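Cysteine desulfurase (Fervidobacterium islandicum, PDB 6A6G) catalyses the release of sulfur from L-cysteine with the aid of pyridoxal 5'-phosphate, and probably supplies that sulfur for iron-sulfur cluster assembly. Local coordinates at residues A87-A92 against H217-V222; G106-V111 against L137-R142; Y321-M326 against S344-N349; V353-V358 against S395-S400. All blocks are in the same frame, centred on the assembly; numbering follows the deposited sequence.

Interaction 1: residues A87-A92 against H217-V222; sequences ANFLNA and HKKVDV
The N91 and D221 side chains run alongside each other in the same direction. Their flat groups are almost perpendicular, the amide at 89° to the carboxylate. ND2 of N91 donates a hydrogen bond of 2.8 Å to OD1 of D221. The oxygen lies close to the amide plane, but the donor stands above the carboxylate plane. With CG anti to the backbone N (chi1 177°), the D221 carboxylate turns to N91. OD1 also accepts from N of K224, capping helix 222-225. Replacing D221 with an alanine would probably leave the N91 amide and the first turn of that helix without their acceptor. N91 closes helix 70-90 with a Schellman motif. N of V222 bonds to O of L90 (2.8 Å). CG1 of V222 meets CB of L90 at 4.0 Å, and CG2 meets CB of A92 at 3.8 Å. The F89 ring and the K219 chain cross obliquely, CE1 to CE 4.0 Å. One water lies over the centre of that ring and joins F89 O to V220 N. A second joins F89 O to V220 O. O of L90 is thus met by a backbone N-H and O of F89 by two waters.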
loop_
_atom_site.group_PDB
_atom_site.type_symbol
_atom_site.label_atom_id
_atom_site.label_comp_id
_atom_site.label_asym_id
_atom_site.label_seq_id
_atom_site.Cartn_x
_atom_site.Cartn_y
_atom_site.Cartn_z
ATOM N N ALA B 87 7.579 -15.349 7.337
ATOM C CA ALA B 87 8.956 -15.800 7.467
ATOM C C ALA B 87 9.061 -17.311 7.440
ATOM O O ALA B 87 9.898 -17.847 6.714
ATOM C CB ALA B 87 9.611 -15.235 8.734
ATOM N N ASN B 88 8.236 -17.996 8.220
ATOM C CA ASN B 88 8.292 -19.443 8.286
ATOM C C ASN B 88 7.866 -20.049 6.954
ATOM O O ASN B 88 8.391 -21.074 6.535
ATOM C CB ASN B 88 7.412 -20.014 9.394
ATOM C CG ASN B 88 7.924 -19.688 10.787
ATOM O OD1 ASN B 88 9.108 -19.375 10.984
ATOM N ND2 ASN B 88 7.018 -19.736 11.773
ATOM N N PHE B 89 6.936 -19.399 6.285
ATOM C CA PHE B 89 6.458 -19.860 4.994
ATOM C C PHE B 89 7.547 -19.905 3.937
ATOM O O PHE B 89 7.535 -20.791 3.106
ATOM C CB PHE B 89 5.290 -18.964 4.525
ATOM C CG PHE B 89 4.600 -19.447 3.278
ATOM C CD1 PHE B 89 3.983 -20.677 3.248
ATOM C CD2 PHE B 89 4.542 -18.639 2.146
ATOM C CE1 PHE B 89 3.355 -21.117 2.091
ATOM C CE2 PHE B 89 3.935 -19.070 0.995
ATOM C CZ PHE B 89 3.325 -20.304 0.972
ATOM N N LEU B 90 8.483 -18.966 3.963
ATOM C CA LEU B 90 9.570 -18.956 2.968
ATOM C C LEU B 90 10.911 -19.506 3.460
ATOM O O LEU B 90 11.907 -19.461 2.726
ATOM C CB LEU B 90 9.794 -17.538 2.435
ATOM C CG LEU B 90 8.539 -16.813 1.947
ATOM C CD1 LEU B 90 8.773 -15.322 2.126
ATOM C CD2 LEU B 90 8.155 -17.151 0.528
ATOM N N ASN B 91 10.935 -20.025 4.689
ATOM C CA ASN B 91 12.184 -20.365 5.365
ATOM C C ASN B 91 13.127 -19.175 5.480
ATOM O O ASN B 91 14.308 -19.259 5.151
ATOM C CB ASN B 91 12.893 -21.515 4.641
ATOM C CG ASN B 91 13.926 -22.191 5.513
ATOM O OD1 ASN B 91 13.714 -22.346 6.696
ATOM N ND2 ASN B 91 15.050 -22.587 4.922
ATOM N N ALA B 92 12.599 -18.052 5.945
ATOM C CA ALA B 92 13.432 -16.903 6.232
ATOM C C ALA B 92 13.328 -16.479 7.692
ATOM O O ALA B 92 12.511 -16.968 8.467
ATOM C CB ALA B 92 13.090 -15.759 5.308
ATOM N N HIS B 217 1.415 -21.417 -5.437
ATOM C CA HIS B 217 1.202 -22.860 -5.551
ATOM C C HIS B 217 2.461 -23.745 -5.410
ATOM O O HIS B 217 2.388 -24.953 -5.553
ATOM C CB HIS B 217 0.548 -23.145 -6.878
ATOM C CG HIS B 217 1.430 -22.829 -8.034
ATOM N ND1 HIS B 217 2.320 -23.745 -8.557
ATOM C CD2 HIS B 217 1.612 -21.676 -8.721
ATOM C CE1 HIS B 217 2.991 -23.170 -9.538
ATOM N NE2 HIS B 217 2.584 -21.916 -9.659
ATOM N N LYS B 218 3.613 -23.171 -5.108
ATOM C CA LYS B 218 4.813 -23.968 -4.984
ATOM C C LYS B 218 5.648 -23.493 -3.810
ATOM O O LYS B 218 5.871 -22.280 -3.651
ATOM C CB LYS B 218 5.598 -23.862 -6.271
ATOM C CG LYS B 218 6.811 -24.774 -6.328
ATOM C CD LYS B 218 7.369 -24.862 -7.740
ATOM C CE LYS B 218 8.378 -25.996 -7.881
ATOM N NZ LYS B 218 9.358 -25.631 -8.943
ATOM N N LYS B 219 6.080 -24.455 -2.979
ATOM C CA LYS B 219 7.002 -24.192 -1.875
ATOM C C LYS B 219 8.250 -23.486 -2.370
ATOM O O LYS B 219 8.829 -23.845 -3.400
ATOM C CB LYS B 219 7.374 -25.457 -1.072
ATOM C CG LYS B 219 6.563 -25.636 0.233
ATOM C CD LYS B 219 6.210 -24.303 0.944
ATOM C CE LYS B 219 5.565 -24.485 2.309
ATOM N NZ LYS B 219 6.506 -24.156 3.407
ATOM N N VAL B 220 8.579 -22.421 -1.665
ATOM C CA VAL B 220 9.743 -21.610 -1.928
ATOM C C VAL B 220 10.522 -21.572 -0.636
ATOM O O VAL B 220 10.006 -21.232 0.411
ATOM C CB VAL B 220 9.362 -20.194 -2.377
ATOM C CG1 VAL B 220 10.521 -19.248 -2.248
ATOM C CG2 VAL B 220 8.926 -20.206 -3.818
ATOM N N ASP B 221 11.765 -21.993 -0.709
ATOM C CA ASP B 221 12.665 -21.981 0.442
ATOM C C ASP B 221 13.773 -21.009 0.041
ATOM O O ASP B 221 14.641 -21.353 -0.747
ATOM C CB ASP B 221 13.211 -23.398 0.679
ATOM C CG ASP B 221 14.221 -23.475 1.826
ATOM O OD1 ASP B 221 14.856 -22.449 2.179
ATOM O OD2 ASP B 221 14.409 -24.587 2.381
ATOM N N VAL B 222 13.734 -19.797 0.565
ATOM C CA VAL B 222 14.674 -18.760 0.109
ATOM C C VAL B 222 16.121 -19.080 0.436
ATOM O O VAL B 222 16.996 -18.667 -0.324
ATOM C CB VAL B 222 14.343 -17.328 0.600
ATOM C CG1 VAL B 222 12.987 -16.888 0.061
ATOM C CG2 VAL B 222 14.424 -17.230 2.109
HETATM O O HOH W 1 9.642 -22.584 2.689
HETATM O O HOH W 2 6.461 -21.282 0.267
#

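Interaction 2: residues G106-V111 against L137-R142; sequences GINFLV and LVPWVR
CG2 of V111 sits on one face of the W140 indole. It is 3.4 Å from the centroid of the six-membered ring and 7° off the ring normal, a CH-pi contact. CG1 of V111 is 4.0 Å from CE3 of W140. The same CG2 also touches CB of P139 at 3.9 Å. I107 adds its CG2, which chi1 (-69°) places anti to the backbone N and so 4.0 Å from CG of P139. The N108 side chain crosses P139 at about a right angle, with OD1 of N108 4.0 Å from CB of the proline.

The two helix segments run in roughly the same direction, crossing at -29° with their axes 9.7 Å apart. Helix 138-147 is the helix of a beta-alpha-beta crossover between strands 125-129 and 150-154. This is the large sheet of a fold-type I PLP enzyme, and the side chain of I107 is about 5 Å from the bound cofactor.

Further out, NE1 of W140 is hydrogen-bonded to OD1 of N136, which probably fixes the turn of the indole. The ring also packs on V126 and I128 of the sheet. ND2 of N108 bonds to O of T104 and to O of Y261 of the second subunit. R142 forms a salt bridge with E257 of that subunit.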
loop_
_atom_site.group_PDB
_atom_site.type_symbol
_atom_site.label_atom_id
_atom_site.label_comp_id
_atom_site.label_asym_id
_atom_site.label_seq_id
_atom_site.Cartn_x
_atom_site.Cartn_y
_atom_site.Cartn_z
ATOM N N GLY B 106 7.434 -3.672 -4.445
ATOM C CA GLY B 106 8.647 -4.343 -4.031
ATOM C C GLY B 106 9.761 -4.191 -5.060
ATOM O O GLY B 106 10.916 -3.893 -4.710
ATOM N N ILE B 107 9.418 -4.400 -6.327
ATOM C CA ILE B 107 10.390 -4.220 -7.390
ATOM C C ILE B 107 10.867 -2.766 -7.500
ATOM O O ILE B 107 12.070 -2.513 -7.596
ATOM C CB ILE B 107 9.854 -4.754 -8.744
ATOM C CG1 ILE B 107 9.765 -6.275 -8.681
ATOM C CG2 ILE B 107 10.767 -4.375 -9.902
ATOM C CD1 ILE B 107 8.855 -6.821 -9.749
ATOM N N ASN B 108 9.939 -1.821 -7.485
ATOM C CA ASN B 108 10.303 -0.420 -7.528
ATOM C C ASN B 108 11.210 -0.032 -6.342
ATOM O O ASN B 108 12.144 0.766 -6.487
ATOM C CB ASN B 108 9.035 0.425 -7.503
ATOM C CG ASN B 108 8.375 0.515 -8.853
ATOM O OD1 ASN B 108 8.731 1.392 -9.643
ATOM N ND2 ASN B 108 7.393 -0.366 -9.120
ATOM N N PHE B 109 10.886 -0.593 -5.179
ATOM C CA PHE B 109 11.688 -0.463 -3.969
ATOM C C PHE B 109 13.131 -0.835 -4.282
ATOM O O PHE B 109 14.039 -0.066 -4.043
ATOM C CB PHE B 109 11.086 -1.347 -2.892
ATOM C CG PHE B 109 11.839 -1.372 -1.607
ATOM C CD1 PHE B 109 13.175 -1.741 -1.555
ATOM C CD2 PHE B 109 11.178 -1.116 -0.407
ATOM C CE1 PHE B 109 13.859 -1.800 -0.350
ATOM C CE2 PHE B 109 11.856 -1.165 0.795
ATOM C CZ PHE B 109 13.196 -1.516 0.822
ATOM N N LEU B 110 13.311 -1.990 -4.895
ATOM C CA LEU B 110 14.625 -2.518 -5.180
ATOM C C LEU B 110 15.416 -1.757 -6.263
ATOM O O LEU B 110 16.613 -1.567 -6.100
ATOM C CB LEU B 110 14.497 -3.974 -5.573
ATOM C CG LEU B 110 14.037 -4.873 -4.442
ATOM C CD1 LEU B 110 13.909 -6.298 -4.993
ATOM C CD2 LEU B 110 15.037 -4.843 -3.310
ATOM N N VAL B 111 14.776 -1.322 -7.353
ATOM C CA VAL B 111 15.508 -0.544 -8.353
ATOM C C VAL B 111 16.023 0.753 -7.728
ATOM O O VAL B 111 17.206 1.073 -7.829
ATOM C CB VAL B 111 14.672 -0.192 -9.569
ATOM C CG1 VAL B 111 15.538 0.538 -10.592
ATOM C CG2 VAL B 111 14.031 -1.431 -10.172
ATOM N N LEU B 137 9.847 -5.060 -15.444
ATOM C CA LEU B 137 10.451 -4.600 -16.663
ATOM C C LEU B 137 10.429 -3.084 -16.724
ATOM O O LEU B 137 11.477 -2.452 -16.859
ATOM C CB LEU B 137 9.690 -5.183 -17.865
ATOM C CG LEU B 137 10.255 -4.972 -19.286
ATOM C CD1 LEU B 137 9.869 -6.133 -20.199
ATOM C CD2 LEU B 137 9.824 -3.668 -19.918
ATOM N N VAL B 138 9.228 -2.505 -16.646
ATOM C CA VAL B 138 9.060 -1.067 -16.765
ATOM C C VAL B 138 9.907 -0.295 -15.751
ATOM O O VAL B 138 10.516 0.677 -16.105
ATOM C CB VAL B 138 7.578 -0.615 -16.682
ATOM C CG1 VAL B 138 7.475 0.862 -17.006
ATOM C CG2 VAL B 138 6.716 -1.379 -17.698
ATOM N N PRO B 139 9.951 -0.728 -14.484
ATOM C CA PRO B 139 10.883 -0.020 -13.582
ATOM C C PRO B 139 12.364 0.028 -14.047
ATOM O O PRO B 139 13.032 1.048 -13.879
ATOM C CB PRO B 139 10.772 -0.798 -12.273
ATOM C CG PRO B 139 9.465 -1.530 -12.337
ATOM C CD PRO B 139 9.133 -1.735 -13.787
ATOM N N TRP B 140 12.876 -1.068 -14.602
ATOM C CA TRP B 140 14.283 -1.148 -14.916
ATOM C C TRP B 140 14.490 -0.300 -16.145
ATOM O O TRP B 140 15.403 0.518 -16.189
ATOM C CB TRP B 140 14.733 -2.588 -15.196
ATOM C CG TRP B 140 14.521 -3.524 -14.070
ATOM C CD1 TRP B 140 13.563 -4.472 -13.981
ATOM C CD2 TRP B 140 15.275 -3.602 -12.865
ATOM N NE1 TRP B 140 13.680 -5.162 -12.789
ATOM C CE2 TRP B 140 14.736 -4.649 -12.098
ATOM C CE3 TRP B 140 16.385 -2.906 -12.377
ATOM C CZ2 TRP B 140 15.217 -4.988 -10.857
ATOM C CZ3 TRP B 140 16.887 -3.249 -11.144
ATOM C CH2 TRP B 140 16.288 -4.289 -10.378
ATOM N N VAL B 141 13.640 -0.475 -17.143
ATOM C CA VAL B 141 13.793 0.245 -18.383
ATOM C C VAL B 141 13.739 1.745 -18.140
ATOM O O VAL B 141 14.650 2.463 -18.526
ATOM C CB VAL B 141 12.726 -0.174 -19.423
ATOM C CG1 VAL B 141 12.785 0.696 -20.671
ATOM C CG2 VAL B 141 12.962 -1.596 -19.856
ATOM N N ARG B 142 12.682 2.221 -17.500
ATOM C CA ARG B 142 12.489 3.647 -17.302
ATOM C C ARG B 142 13.563 4.292 -16.422
ATOM O O ARG B 142 14.083 5.368 -16.740
ATOM C CB ARG B 142 11.158 3.888 -16.638
ATOM C CG ARG B 142 10.834 5.356 -16.492
ATOM C CD ARG B 142 10.811 6.070 -17.855
ATOM N NE ARG B 142 10.536 7.479 -17.695
ATOM C CZ ARG B 142 10.462 8.355 -18.690
ATOM N NH1 ARG B 142 10.624 7.969 -19.957
ATOM N NH2 ARG B 142 10.204 9.635 -18.426
#

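Interaction 3: residues Y321-M326 against S344-N349; sequences YLLEKM and SLVSFN
M326 reaches from its helix to V346 and F348 of the neighbouring strand. Its CB points toward the strand, and CG is anti to the backbone N (chi1 -152°). CG lies 4.2 Å from CG1 of V346. The chain then bends at chi2, which takes SD to the F348 ring. SD stands over the centre of that ring, 4.1 Å from the centroid and 7° off the normal. This is a Met-aromatic contact over the face. A second bend, at chi3, turns CE back along the helix, where it comes within 3.4 Å of CD1 of L322.

The helix lies along the sheet of the C-terminal domain of this fold-type I PLP enzyme. The axes of helix 321-326 and strand 345-349 are 8.8 Å apart and make an angle of 24°. Strand alternation sets the pattern: V346 and F348 face the helix, while L345 and S347 point away from it.

V346 also meets the preceding turn of the helix. Its CG2 touches CD2 of L322 at 3.7 Å. From another direction CD1 of L323 reaches the same methyl at 4.1 Å, its side chain crossing that of V346 at about a right angle. Helix 407-422 packs on this helix as well, through L413 against L322 and through I414 and L417 against M326. V334 of strand 332-334 touches both M326 and V346. The side chain of L323 is about 4 Å from a bound glycerol, probably a crystallisation additive.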
loop_
_atom_site.group_PDB
_atom_site.type_symbol
_atom_site.label_atom_id
_atom_site.label_comp_id
_atom_site.label_asym_id
_atom_site.label_seq_id
_atom_site.Cartn_x
_atom_site.Cartn_y
_atom_site.Cartn_z
ATOM N N TYR B 321 -3.851 -31.524 -16.799
ATOM C CA TYR B 321 -5.128 -31.756 -17.465
ATOM C C TYR B 321 -5.530 -30.615 -18.421
ATOM O O TYR B 321 -5.946 -30.853 -19.569
ATOM C CB TYR B 321 -6.189 -31.987 -16.404
ATOM C CG TYR B 321 -7.526 -32.400 -16.936
ATOM C CD1 TYR B 321 -7.812 -33.759 -17.242
ATOM C CD2 TYR B 321 -8.534 -31.450 -17.124
ATOM C CE1 TYR B 321 -9.077 -34.135 -17.736
ATOM C CE2 TYR B 321 -9.777 -31.813 -17.597
ATOM C CZ TYR B 321 -10.061 -33.149 -17.902
ATOM O OH TYR B 321 -11.324 -33.450 -18.368
ATOM N N LEU B 322 -5.397 -29.384 -17.955
ATOM C CA LEU B 322 -5.756 -28.242 -18.769
ATOM C C LEU B 322 -4.899 -28.239 -20.015
ATOM O O LEU B 322 -5.375 -27.983 -21.104
ATOM C CB LEU B 322 -5.539 -26.936 -17.984
ATOM C CG LEU B 322 -5.597 -25.590 -18.727
ATOM C CD1 LEU B 322 -6.947 -25.338 -19.366
ATOM C CD2 LEU B 322 -5.231 -24.456 -17.785
ATOM N N LEU B 323 -3.620 -28.507 -19.834
ATOM C CA LEU B 323 -2.675 -28.511 -20.952
ATOM C C LEU B 323 -3.064 -29.579 -21.974
ATOM O O LEU B 323 -3.188 -29.279 -23.166
ATOM C CB LEU B 323 -1.254 -28.711 -20.442
ATOM C CG LEU B 323 -0.087 -28.231 -21.292
ATOM C CD1 LEU B 323 -0.386 -26.957 -22.070
ATOM C CD2 LEU B 323 1.106 -28.022 -20.353
ATOM N N GLU B 324 -3.306 -30.793 -21.484
ATOM C CA GLU B 324 -3.768 -31.883 -22.327
ATOM C C GLU B 324 -5.034 -31.578 -23.132
ATOM O O GLU B 324 -5.067 -31.785 -24.351
ATOM C CB GLU B 324 -3.999 -33.128 -21.490
ATOM C CG GLU B 324 -2.699 -33.797 -21.067
ATOM C CD GLU B 324 -2.895 -34.845 -19.978
ATOM O OE1 GLU B 324 -1.850 -35.378 -19.507
ATOM O OE2 GLU B 324 -4.082 -35.129 -19.608
ATOM N N LYS B 325 -6.063 -31.088 -22.457
ATOM C CA LYS B 325 -7.321 -30.751 -23.139
ATOM C C LYS B 325 -7.135 -29.592 -24.085
ATOM O O LYS B 325 -7.748 -29.553 -25.125
ATOM C CB LYS B 325 -8.475 -30.434 -22.161
ATOM C CG LYS B 325 -8.773 -31.469 -21.078
ATOM C CD LYS B 325 -8.813 -32.916 -21.555
ATOM C CE LYS B 325 -9.999 -33.222 -22.447
ATOM N NZ LYS B 325 -9.533 -33.999 -23.654
ATOM N N MET B 326 -6.291 -28.636 -23.752
ATOM C CA MET B 326 -6.128 -27.504 -24.653
ATOM C C MET B 326 -5.402 -27.973 -25.925
ATOM O O MET B 326 -5.803 -27.626 -27.045
ATOM C CB MET B 326 -5.424 -26.340 -23.957
ATOM C CG MET B 326 -5.779 -24.957 -24.505
ATOM S SD MET B 326 -7.457 -24.357 -24.187
ATOM C CE MET B 326 -7.744 -25.275 -22.710
ATOM N N SER B 344 0.093 -23.915 -13.818
ATOM C CA SER B 344 -0.838 -22.861 -13.418
ATOM C C SER B 344 -1.793 -22.387 -14.470
ATOM O O SER B 344 -2.960 -22.312 -14.156
ATOM C CB SER B 344 -0.140 -21.649 -12.812
ATOM O OG SER B 344 0.550 -22.092 -11.675
ATOM N N LEU B 345 -1.316 -22.103 -15.686
ATOM C CA LEU B 345 -2.022 -21.252 -16.662
ATOM C C LEU B 345 -1.660 -21.602 -18.093
ATOM O O LEU B 345 -0.548 -21.979 -18.366
ATOM C CB LEU B 345 -1.686 -19.759 -16.460
ATOM C CG LEU B 345 -0.209 -19.373 -16.685
ATOM C CD1 LEU B 345 0.100 -18.889 -18.084
ATOM C CD2 LEU B 345 0.244 -18.314 -15.690
ATOM N N VAL B 346 -2.609 -21.436 -19.000
ATOM C CA VAL B 346 -2.355 -21.584 -20.395
ATOM C C VAL B 346 -2.807 -20.356 -21.135
ATOM O O VAL B 346 -3.974 -19.990 -21.085
ATOM C CB VAL B 346 -3.054 -22.830 -20.959
ATOM C CG1 VAL B 346 -2.706 -23.029 -22.412
ATOM C CG2 VAL B 346 -2.537 -24.047 -20.225
ATOM N N SER B 347 -1.871 -19.735 -21.833
ATOM C CA SER B 347 -2.224 -18.699 -22.780
ATOM C C SER B 347 -2.430 -19.285 -24.178
ATOM O O SER B 347 -1.675 -20.139 -24.616
ATOM C CB SER B 347 -1.135 -17.657 -22.858
ATOM O OG SER B 347 -1.129 -16.869 -21.710
ATOM N N PHE B 348 -3.409 -18.773 -24.896
ATOM C CA PHE B 348 -3.776 -19.357 -26.155
ATOM C C PHE B 348 -4.584 -18.390 -26.994
ATOM O O PHE B 348 -5.054 -17.385 -26.501
ATOM C CB PHE B 348 -4.582 -20.645 -25.906
ATOM C CG PHE B 348 -5.884 -20.443 -25.158
ATOM C CD1 PHE B 348 -5.932 -20.507 -23.797
ATOM C CD2 PHE B 348 -7.092 -20.254 -25.850
ATOM C CE1 PHE B 348 -7.130 -20.333 -23.112
ATOM C CE2 PHE B 348 -8.291 -20.098 -25.177
ATOM C CZ PHE B 348 -8.305 -20.126 -23.809
ATOM N N ASN B 349 -4.717 -18.692 -28.270
ATOM C CA ASN B 349 -5.651 -17.990 -29.138
ATOM C C ASN B 349 -6.559 -18.947 -29.873
ATOM O O ASN B 349 -6.175 -20.063 -30.171
ATOM C CB ASN B 349 -4.895 -17.161 -30.114
ATOM C CG ASN B 349 -4.613 -15.790 -29.590
ATOM O OD1 ASN B 349 -5.530 -15.079 -29.184
ATOM N ND2 ASN B 349 -3.348 -15.386 -29.636
#

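Interaction 4: residues V353-V358 against S395-S400; sequences VHPHDV and STVRAS
The backbones come nearest at P355 and V397, whose CA atoms are 5.2 Å apart where the first turn of helix 355-366 meets strand 396-400. CG2 of V397 touches CB of P355 at 3.7 Å, and CG1 of V358 at the same distance. With CG1 of V397 anti to the backbone N (chi1 -170°), CG2 is the methyl that reaches the helix. The other end of the proline ring meets S395, with CG 3.5 Å from OG. OG of S395 makes a weak hydrogen bond to O of P393 and also lies 3.7 Å from NE2 of H354.

The helix packs on the sheet of the C-terminal domain, where strand 396-400 runs between strands 368-373 and 345-350. H354 is the N-cap of helix 355-366. ND1 of H354 accepts from N of H356 (3.2 Å), with the donor tilted 25° from the imidazole plane. CE1 of H354 stands over the centre of the H356 ring, and CD of P355 lies over one face of the H354 ring, toward its rim. Without the H354 imidazole, as with an alanine here, N of H356 would probably lose its capping acceptor, and a gap would open beside S395 and the H356 ring. The H354 side chain is about 5 Å from a bound zinc ion. The scaffold protein NifU docks at this helix end, where its R120 forms a salt bridge with D357.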
loop_
_atom_site.group_PDB
_atom_site.type_symbol
_atom_site.label_atom_id
_atom_site.label_comp_id
_atom_site.label_asym_id
_atom_site.label_seq_id
_atom_site.Cartn_x
_atom_site.Cartn_y
_atom_site.Cartn_z
ATOM N N VAL B 353 -10.726 -15.605 -34.082
ATOM C CA VAL B 353 -11.550 -14.946 -33.075
ATOM C C VAL B 353 -10.693 -14.158 -32.103
ATOM O O VAL B 353 -9.753 -14.698 -31.521
ATOM C CB VAL B 353 -12.368 -15.971 -32.250
ATOM C CG1 VAL B 353 -13.367 -15.255 -31.343
ATOM C CG2 VAL B 353 -13.108 -16.951 -33.178
ATOM N N HIS B 354 -11.035 -12.889 -31.902
ATOM C CA HIS B 354 -10.236 -12.054 -31.022
ATOM C C HIS B 354 -10.423 -12.498 -29.565
ATOM O O HIS B 354 -11.533 -12.889 -29.178
ATOM C CB HIS B 354 -10.622 -10.588 -31.172
ATOM C CG HIS B 354 -9.613 -9.647 -30.587
ATOM N ND1 HIS B 354 -9.662 -9.217 -29.278
ATOM C CD2 HIS B 354 -8.502 -9.085 -31.127
ATOM C CE1 HIS B 354 -8.637 -8.419 -29.048
ATOM N NE2 HIS B 354 -7.923 -8.311 -30.154
ATOM N N PRO B 355 -9.350 -12.429 -28.744
ATOM C CA PRO B 355 -9.490 -12.825 -27.337
ATOM C C PRO B 355 -10.635 -12.167 -26.618
ATOM O O PRO B 355 -11.322 -12.826 -25.865
ATOM C CB PRO B 355 -8.172 -12.388 -26.721
ATOM C CG PRO B 355 -7.202 -12.548 -27.846
ATOM C CD PRO B 355 -7.942 -12.155 -29.089
ATOM N N HIS B 356 -10.849 -10.884 -26.840
ATOM C CA HIS B 356 -11.949 -10.182 -26.166
ATOM C C HIS B 356 -13.268 -10.880 -26.401
ATOM O O HIS B 356 -14.057 -11.080 -25.475
ATOM C CB HIS B 356 -12.066 -8.739 -26.670
ATOM C CG HIS B 356 -10.963 -7.843 -26.212
ATOM N ND1 HIS B 356 -10.011 -8.240 -25.300
ATOM C CD2 HIS B 356 -10.680 -6.560 -26.514
ATOM C CE1 HIS B 356 -9.177 -7.241 -25.079
ATOM N NE2 HIS B 356 -9.566 -6.207 -25.795
ATOM N N ASP B 357 -13.511 -11.261 -27.648
ATOM C CA ASP B 357 -14.740 -11.972 -27.960
ATOM C C ASP B 357 -14.753 -13.375 -27.374
ATOM O O ASP B 357 -15.799 -13.837 -26.929
ATOM C CB ASP B 357 -14.963 -12.033 -29.453
ATOM C CG ASP B 357 -15.055 -10.665 -30.082
ATOM O OD1 ASP B 357 -15.752 -9.765 -29.547
ATOM O OD2 ASP B 357 -14.441 -10.496 -31.137
ATOM N N VAL B 358 -13.601 -14.054 -27.376
ATOM C CA VAL B 358 -13.495 -15.372 -26.775
ATOM C C VAL B 358 -13.889 -15.267 -25.314
ATOM O O VAL B 358 -14.830 -15.936 -24.863
ATOM C CB VAL B 358 -12.070 -15.972 -26.907
ATOM C CG1 VAL B 358 -11.913 -17.266 -26.100
ATOM C CG2 VAL B 358 -11.698 -16.220 -28.371
ATOM N N SER B 395 -2.379 -10.247 -28.708
ATOM C CA SER B 395 -2.979 -10.510 -27.408
ATOM C C SER B 395 -3.321 -11.972 -27.336
ATOM O O SER B 395 -3.106 -12.730 -28.275
ATOM C CB SER B 395 -4.243 -9.653 -27.186
ATOM O OG SER B 395 -5.122 -9.755 -28.297
ATOM N N THR B 396 -3.930 -12.354 -26.231
ATOM C CA THR B 396 -4.072 -13.736 -25.902
ATOM C C THR B 396 -5.216 -13.902 -24.900
ATOM O O THR B 396 -5.507 -12.992 -24.129
ATOM C CB THR B 396 -2.735 -14.174 -25.269
ATOM O OG1 THR B 396 -1.811 -14.546 -26.297
ATOM C CG2 THR B 396 -2.892 -15.272 -24.312
ATOM N N VAL B 397 -5.846 -15.073 -24.956
ATOM C CA VAL B 397 -6.684 -15.579 -23.896
ATOM C C VAL B 397 -5.823 -16.315 -22.869
ATOM O O VAL B 397 -4.811 -16.953 -23.199
ATOM C CB VAL B 397 -7.766 -16.549 -24.424
ATOM C CG1 VAL B 397 -8.753 -16.865 -23.336
ATOM C CG2 VAL B 397 -8.507 -15.929 -25.585
ATOM N N ARG B 398 -6.211 -16.215 -21.612
ATOM C CA ARG B 398 -5.460 -16.894 -20.589
ATOM C C ARG B 398 -6.436 -17.508 -19.628
ATOM O O ARG B 398 -7.250 -16.791 -19.058
ATOM C CB ARG B 398 -4.486 -15.947 -19.865
ATOM C CG ARG B 398 -3.539 -16.698 -18.940
ATOM C CD ARG B 398 -2.759 -15.795 -17.997
ATOM N NE ARG B 398 -3.655 -14.921 -17.252
ATOM C CZ ARG B 398 -3.280 -13.859 -16.554
ATOM N NH1 ARG B 398 -1.998 -13.521 -16.472
ATOM N NH2 ARG B 398 -4.202 -13.136 -15.927
ATOM N N ALA B 399 -6.351 -18.831 -19.483
ATOM C CA ALA B 399 -7.037 -19.568 -18.443
ATOM C C ALA B 399 -6.006 -20.067 -17.451
ATOM O O ALA B 399 -4.966 -20.632 -17.825
ATOM C CB ALA B 399 -7.781 -20.736 -19.050
ATOM N N SER B 400 -6.289 -19.882 -16.184
ATOM C CA SER B 400 -5.377 -20.282 -15.111
ATOM C C SER B 400 -6.142 -20.899 -13.957
ATOM O O SER B 400 -7.207 -20.408 -13.590
ATOM C CB SER B 400 -4.623 -19.079 -14.584
ATOM O OG SER B 400 -5.500 -17.974 -14.483
#

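In the fold
Interaction 1 is partly buried, whereas the other three are buried throughout. It is also the one joined by direct hydrogen bonds and bridging waters; interactions 2, 3 and 4 meet by side-chain packing with no hydrogen bond across. Interactions 1 and 2 belong with the large PLP-binding sheet. Interactions 3 and 4 share the C-terminal sheet, their strands being neighbours, and backbone contacts such as V346 N to A399 O (2.8 Å) join them. H217 and S344 bring interactions 1 and 3 together. Their settings differ too: interaction 2 borders the second subunit and interaction 4 borders NifU, while no other chain touches interactions 1 and 3.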